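KLLA0F20702p (Kluyveromyces lactis, PDB 5Y5A) probably helps recruit telomerase to telomeres as the yeast Est1 subunit, through its association with the telomere protein Cdc13. Local coordinates at residues F342-Y354 with K400-E413. Residues are numbered along the deposited sequence; the frame is centred on the assembly and turned at random.
Sequences FQTLLFDKIEIRY and KFFTHLIDKVIMKE
The carbonyl oxygen F347 O is gripped twice: E351 N holds it within the helix, and from the opposite face of the carbonyl plane H404 NE2 donates across the contact at 2.8 Å, with an N-H...O angle of 149°. With CG of H404 anti to the backbone N (chi1 -172°), the imidazole swings over to F347, whose CD2 lies 3.3 Å from H404 CG, over the imidazole face. F401 completes an aromatic cluster, turning its edge to the F347 ring in an offset edge-to-face pair, planes near perpendicular. I350 is a knob among F401, H404, L405 and V409; its CD1 meets F401 CE1 at 3.6 Å. Toward the C-terminal ends of the two segments, V409 CG1 covers one face of the Y354 ring, while Y354 OH donates to the anti lone pair of E413 OE1 at 2.5 Å. A phenylalanine in place of Y354 would probably leave E413 OE1 without this donor. At the N-terminal ends, K400 NZ makes only a weak bond to Q343 OE1. Segments 342-354 of helix 339-379 and 400-410 of helix 385-410 run in the same general direction, crossing at -27° with axes 9.0 Å apart at closest, within the Est1 DNA/RNA-binding domain; L346 also packs on helix 318-325, and L405 and V409 on helix 421-433.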
loop_
_atom_site.group_PDB
_atom_site.type_symbol
_atom_site.label_atom_id
_atom_site.label_comp_id
_atom_site.label_asym_id
_atom_site.label_seq_id
_atom_site.Cartn_x
_atom_site.Cartn_y
_atom_site.Cartn_z
ATOM N N PHE A 342 1.665 -9.503 -23.527
ATOM C CA PHE A 342 1.929 -8.813 -22.264
ATOM C C PHE A 342 2.693 -9.694 -21.282
ATOM O O PHE A 342 3.648 -9.253 -20.651
ATOM C CB PHE A 342 0.623 -8.342 -21.616
ATOM C CG PHE A 342 -0.022 -7.191 -22.331
ATOM C CD1 PHE A 342 0.737 -6.107 -22.755
ATOM C CD2 PHE A 342 -1.381 -7.197 -22.593
ATOM C CE1 PHE A 342 0.151 -5.042 -23.417
ATOM C CE2 PHE A 342 -1.982 -6.132 -23.254
ATOM C CZ PHE A 342 -1.213 -5.052 -23.669
ATOM N N GLN A 343 2.271 -10.946 -21.168
ATOM C CA GLN A 343 2.845 -11.860 -20.200
ATOM C C GLN A 343 4.256 -12.270 -20.584
ATOM O O GLN A 343 5.160 -12.322 -19.738
ATOM C CB GLN A 343 1.975 -13.106 -20.060
ATOM C CG GLN A 343 2.630 -14.194 -19.225
ATOM C CD GLN A 343 1.939 -15.527 -19.365
ATOM O OE1 GLN A 343 2.278 -16.327 -20.239
ATOM N NE2 GLN A 343 0.971 -15.779 -18.503
ATOM N N THR A 344 4.445 -12.573 -21.862
ATOM C CA THR A 344 5.746 -13.046 -22.307
ATOM C C THR A 344 6.780 -11.927 -22.160
ATOM O O THR A 344 7.913 -12.169 -21.753
ATOM C CB THR A 344 5.693 -13.566 -23.761
ATOM O OG1 THR A 344 5.157 -12.559 -24.618
ATOM C CG2 THR A 344 4.799 -14.790 -23.858
ATOM N N LEU A 345 6.379 -10.695 -22.448
ATOM C CA LEU A 345 7.313 -9.574 -22.398
ATOM C C LEU A 345 7.604 -9.200 -20.950
ATOM O O LEU A 345 8.752 -8.931 -20.592
ATOM C CB LEU A 345 6.764 -8.371 -23.169
ATOM C CG LEU A 345 7.801 -7.429 -23.785
ATOM C CD1 LEU A 345 8.807 -8.220 -24.598
ATOM C CD2 LEU A 345 7.144 -6.393 -24.665
ATOM N N LEU A 346 6.559 -9.178 -20.123
ATOM C CA LEU A 346 6.715 -9.013 -18.679
ATOM C C LEU A 346 7.700 -10.033 -18.098
ATOM O O LEU A 346 8.605 -9.675 -17.355
ATOM C CB LEU A 346 5.366 -9.170 -17.960
ATOM C CG LEU A 346 5.458 -9.135 -16.433
ATOM C CD1 LEU A 346 5.855 -7.735 -16.007
ATOM C CD2 LEU A 346 4.163 -9.571 -15.739
ATOM N N PHE A 347 7.493 -11.307 -18.416
ATOM C CA PHE A 347 8.335 -12.367 -17.863
ATOM C C PHE A 347 9.740 -12.240 -18.406
ATOM O O PHE A 347 10.705 -12.452 -17.672
ATOM C CB PHE A 347 7.755 -13.758 -18.159
ATOM C CG PHE A 347 6.678 -14.196 -17.183
ATOM C CD1 PHE A 347 5.591 -13.380 -16.912
ATOM C CD2 PHE A 347 6.751 -15.432 -16.551
ATOM C CE1 PHE A 347 4.599 -13.787 -16.019
ATOM C CE2 PHE A 347 5.769 -15.844 -15.652
ATOM C CZ PHE A 347 4.689 -15.033 -15.394
ATOM N N ASP A 348 9.866 -11.866 -19.679
ATOM C CA ASP A 348 11.191 -11.679 -20.284
ATOM C C ASP A 348 11.950 -10.518 -19.644
ATOM O O ASP A 348 13.137 -10.641 -19.339
ATOM C CB ASP A 348 11.080 -11.455 -21.798
ATOM C CG ASP A 348 10.819 -12.747 -22.569
ATOM O OD1 ASP A 348 10.645 -13.815 -21.933
ATOM O OD2 ASP A 348 10.776 -12.694 -23.814
ATOM N N LYS A 349 11.271 -9.389 -19.443
ATOM C CA LYS A 349 11.896 -8.236 -18.793
ATOM C C LYS A 349 12.343 -8.613 -17.375
ATOM O O LYS A 349 13.432 -8.250 -16.940
ATOM C CB LYS A 349 10.937 -7.041 -18.750
ATOM C CG LYS A 349 10.643 -6.403 -20.114
ATOM C CD LYS A 349 11.925 -5.976 -20.807
ATOM C CE LYS A 349 11.651 -5.267 -22.108
ATOM N NZ LYS A 349 12.913 -4.922 -22.826
ATOM N N ILE A 350 11.511 -9.367 -16.671
ATOM C CA ILE A 350 11.847 -9.801 -15.314
ATOM C C ILE A 350 13.121 -10.667 -15.319
ATOM O O ILE A 350 14.003 -10.485 -14.486
ATOM C CB ILE A 350 10.668 -10.556 -14.667
ATOM C CG1 ILE A 350 9.512 -9.588 -14.389
ATOM C CG2 ILE A 350 11.091 -11.257 -13.364
ATOM C CD1 ILE A 350 8.270 -10.253 -13.806
ATOM N N GLU A 351 13.234 -11.568 -16.288
ATOM C CA GLU A 351 14.389 -12.463 -16.380
ATOM C C GLU A 351 15.656 -11.719 -16.787
ATOM O O GLU A 351 16.731 -11.952 -16.241
ATOM C CB GLU A 351 14.090 -13.592 -17.371
ATOM C CG GLU A 351 15.222 -14.550 -17.631
ATOM C CD GLU A 351 14.754 -15.784 -18.380
ATOM O OE1 GLU A 351 13.566 -15.828 -18.779
ATOM O OE2 GLU A 351 15.561 -16.715 -18.557
ATOM N N ILE A 352 15.521 -10.797 -17.735
ATOM C CA ILE A 352 16.680 -10.146 -18.333
ATOM C C ILE A 352 17.063 -8.841 -17.622
ATOM O O ILE A 352 18.235 -8.449 -17.608
ATOM C CB ILE A 352 16.416 -9.866 -19.841
ATOM C CG1 ILE A 352 16.131 -11.179 -20.577
ATOM C CG2 ILE A 352 17.572 -9.125 -20.494
ATOM C CD1 ILE A 352 15.906 -11.018 -22.069
ATOM N N ARG A 353 16.084 -8.171 -17.022
ATOM C CA ARG A 353 16.294 -6.801 -16.551
ATOM C C ARG A 353 15.960 -6.602 -15.074
ATOM O O ARG A 353 15.605 -5.498 -14.667
ATOM C CB ARG A 353 15.451 -5.820 -17.382
ATOM C CG ARG A 353 15.604 -5.934 -18.904
ATOM C CD ARG A 353 16.947 -5.434 -19.392
ATOM N NE ARG A 353 17.085 -5.615 -20.836
ATOM C CZ ARG A 353 18.101 -5.152 -21.555
ATOM N NH1 ARG A 353 19.078 -4.471 -20.975
ATOM N NH2 ARG A 353 18.141 -5.372 -22.859
ATOM N N TYR A 354 16.071 -7.655 -14.267
ATOM C CA TYR A 354 15.642 -7.545 -12.875
ATOM C C TYR A 354 16.569 -6.673 -12.026
ATOM O O TYR A 354 16.125 -6.054 -11.062
ATOM C CB TYR A 354 15.506 -8.933 -12.237
ATOM C CG TYR A 354 16.805 -9.694 -12.054
ATOM C CD1 TYR A 354 17.632 -9.446 -10.964
ATOM C CD2 TYR A 354 17.183 -10.688 -12.951
ATOM C CE1 TYR A 354 18.821 -10.143 -10.789
ATOM C CE2 TYR A 354 18.367 -11.392 -12.782
ATOM C CZ TYR A 354 19.176 -11.116 -11.699
ATOM O OH TYR A 354 20.343 -11.814 -11.523
ATOM N N LYS A 400 2.688 -19.391 -11.207
ATOM C CA LYS A 400 3.572 -19.320 -12.357
ATOM C C LYS A 400 4.535 -18.138 -12.183
ATOM O O LYS A 400 5.737 -18.256 -12.428
ATOM C CB LYS A 400 2.762 -19.178 -13.646
ATOM C CG LYS A 400 3.613 -19.158 -14.897
ATOM C CD LYS A 400 2.763 -19.093 -16.152
ATOM C CE LYS A 400 3.649 -19.115 -17.389
ATOM N NZ LYS A 400 2.863 -19.152 -18.653
ATOM N N PHE A 401 3.990 -17.004 -11.744
ATOM C CA PHE A 401 4.775 -15.797 -11.475
ATOM C C PHE A 401 5.800 -16.035 -10.366
ATOM O O PHE A 401 6.960 -15.629 -10.484
ATOM C CB PHE A 401 3.847 -14.641 -11.091
ATOM C CG PHE A 401 4.529 -13.309 -11.019
ATOM C CD1 PHE A 401 4.660 -12.523 -12.153
ATOM C CD2 PHE A 401 5.025 -12.833 -9.815
ATOM C CE1 PHE A 401 5.278 -11.284 -12.093
ATOM C CE2 PHE A 401 5.651 -11.592 -9.747
ATOM C CZ PHE A 401 5.776 -10.822 -10.884
ATOM N N PHE A 402 5.351 -16.690 -9.294
ATOM C CA PHE A 402 6.221 -17.109 -8.190
ATOM C C PHE A 402 7.415 -17.925 -8.681
ATOM O O PHE A 402 8.563 -17.582 -8.418
ATOM C CB PHE A 402 5.451 -17.956 -7.165
ATOM C CG PHE A 402 4.510 -17.176 -6.287
ATOM C CD1 PHE A 402 4.251 -15.836 -6.521
ATOM C CD2 PHE A 402 3.880 -17.801 -5.217
ATOM C CE1 PHE A 402 3.388 -15.137 -5.709
ATOM C CE2 PHE A 402 3.014 -17.105 -4.402
ATOM C CZ PHE A 402 2.766 -15.766 -4.649
ATOM N N THR A 403 7.138 -19.017 -9.387
ATOM C CA THR A 403 8.210 -19.906 -9.817
ATOM C C THR A 403 9.136 -19.212 -10.806
ATOM O O THR A 403 10.334 -19.486 -10.841
ATOM C CB THR A 403 7.661 -21.201 -10.442
ATOM O OG1 THR A 403 6.875 -20.885 -11.594
ATOM C CG2 THR A 403 6.795 -21.925 -9.445
ATOM N N HIS A 404 8.588 -18.310 -11.607
ATOM C CA HIS A 404 9.424 -17.510 -12.499
ATOM C C HIS A 404 10.359 -16.613 -11.675
ATOM O O HIS A 404 11.564 -16.569 -11.925
ATOM C CB HIS A 404 8.563 -16.670 -13.445
ATOM C CG HIS A 404 9.345 -15.972 -14.509
ATOM N ND1 HIS A 404 9.975 -16.646 -15.534
ATOM C CD2 HIS A 404 9.605 -14.658 -14.710
ATOM C CE1 HIS A 404 10.587 -15.779 -16.320
ATOM N NE2 HIS A 404 10.375 -14.565 -15.842
ATOM N N LEU A 405 9.799 -15.922 -10.684
ATOM C CA LEU A 405 10.592 -15.125 -9.746
ATOM C C LEU A 405 11.675 -15.945 -9.069
ATOM O O LEU A 405 12.813 -15.523 -8.980
ATOM C CB LEU A 405 9.708 -14.514 -8.664
ATOM C CG LEU A 405 9.013 -13.196 -8.975
ATOM C CD1 LEU A 405 8.446 -12.601 -7.695
ATOM C CD2 LEU A 405 9.996 -12.253 -9.643
ATOM N N ILE A 406 11.296 -17.106 -8.552
ATOM C CA ILE A 406 12.244 -17.962 -7.858
ATOM C C ILE A 406 13.317 -18.491 -8.812
ATOM O O ILE A 406 14.510 -18.326 -8.568
ATOM C CB ILE A 406 11.529 -19.143 -7.184
ATOM C CG1 ILE A 406 10.588 -18.618 -6.098
ATOM C CG2 ILE A 406 12.559 -20.124 -6.610
ATOM C CD1 ILE A 406 9.507 -19.584 -5.688
ATOM N N ASP A 407 12.889 -19.108 -9.909
ATOM C CA ASP A 407 13.823 -19.751 -10.825
ATOM C C ASP A 407 14.760 -18.753 -11.501
ATOM O O ASP A 407 15.952 -19.006 -11.596
ATOM C CB ASP A 407 13.077 -20.555 -11.899
ATOM C CG ASP A 407 12.277 -21.720 -11.317
ATOM O OD1 ASP A 407 12.394 -21.993 -10.104
ATOM O OD2 ASP A 407 11.524 -22.364 -12.074
ATOM N N LYS A 408 14.248 -17.617 -11.971
ATOM C CA LYS A 408 15.094 -16.753 -12.799
ATOM C C LYS A 408 15.696 -15.581 -12.034
ATOM O O LYS A 408 16.603 -14.918 -12.541
ATOM C CB LYS A 408 14.316 -16.222 -14.013
ATOM C CG LYS A 408 13.558 -17.277 -14.811
ATOM C CD LYS A 408 14.481 -18.307 -15.425
ATOM C CE LYS A 408 13.681 -19.345 -16.191
ATOM N NZ LYS A 408 14.530 -20.485 -16.616
ATOM N N VAL A 409 15.215 -15.311 -10.823
ATOM C CA VAL A 409 15.715 -14.130 -10.121
ATOM C C VAL A 409 16.338 -14.461 -8.763
ATOM O O VAL A 409 17.541 -14.291 -8.580
ATOM C CB VAL A 409 14.603 -13.061 -9.924
ATOM C CG1 VAL A 409 15.187 -11.812 -9.302
ATOM C CG2 VAL A 409 13.945 -12.721 -11.256
ATOM N N ILE A 410 15.528 -14.930 -7.821
ATOM C CA ILE A 410 16.008 -15.182 -6.467
ATOM C C ILE A 410 17.119 -16.237 -6.465
ATOM O O ILE A 410 18.100 -16.097 -5.735
ATOM C CB ILE A 410 14.860 -15.622 -5.528
ATOM C CG1 ILE A 410 13.715 -14.597 -5.561
ATOM C CG2 ILE A 410 15.369 -15.782 -4.109
ATOM C CD1 ILE A 410 12.481 -14.995 -4.728
ATOM N N MET A 411 16.990 -17.266 -7.303
ATOM C CA MET A 411 18.025 -18.299 -7.397
ATOM C C MET A 411 19.356 -17.729 -7.873
ATOM O O MET A 411 20.418 -18.269 -7.545
ATOM C CB MET A 411 17.590 -19.436 -8.333
ATOM C CG MET A 411 16.628 -20.438 -7.707
ATOM S SD MET A 411 17.376 -21.418 -6.400
ATOM C CE MET A 411 18.345 -22.573 -7.367
ATOM N N LYS A 412 19.303 -16.644 -8.640
ATOM C CA LYS A 412 20.531 -16.010 -9.125
ATOM C C LYS A 412 21.039 -14.943 -8.157
ATOM O O LYS A 412 22.095 -14.360 -8.381
ATOM C CB LYS A 412 20.325 -15.382 -10.511
ATOM C CG LYS A 412 19.763 -16.325 -11.570
ATOM C CD LYS A 412 19.985 -15.775 -12.984
ATOM C CE LYS A 412 19.187 -16.566 -14.021
ATOM N NZ LYS A 412 19.441 -16.097 -15.417
ATOM N N GLU A 413 20.296 -14.686 -7.082
ATOM C CA GLU A 413 20.651 -13.587 -6.183
ATOM C C GLU A 413 20.542 -13.893 -4.686
ATOM O O GLU A 413 20.531 -12.970 -3.871
ATOM C CB GLU A 413 19.776 -12.367 -6.491
ATOM C CG GLU A 413 19.891 -11.846 -7.914
ATOM C CD GLU A 413 21.259 -11.266 -8.218
ATOM O OE1 GLU A 413 21.613 -11.158 -9.416
ATOM O OE2 GLU A 413 21.976 -10.904 -7.261
#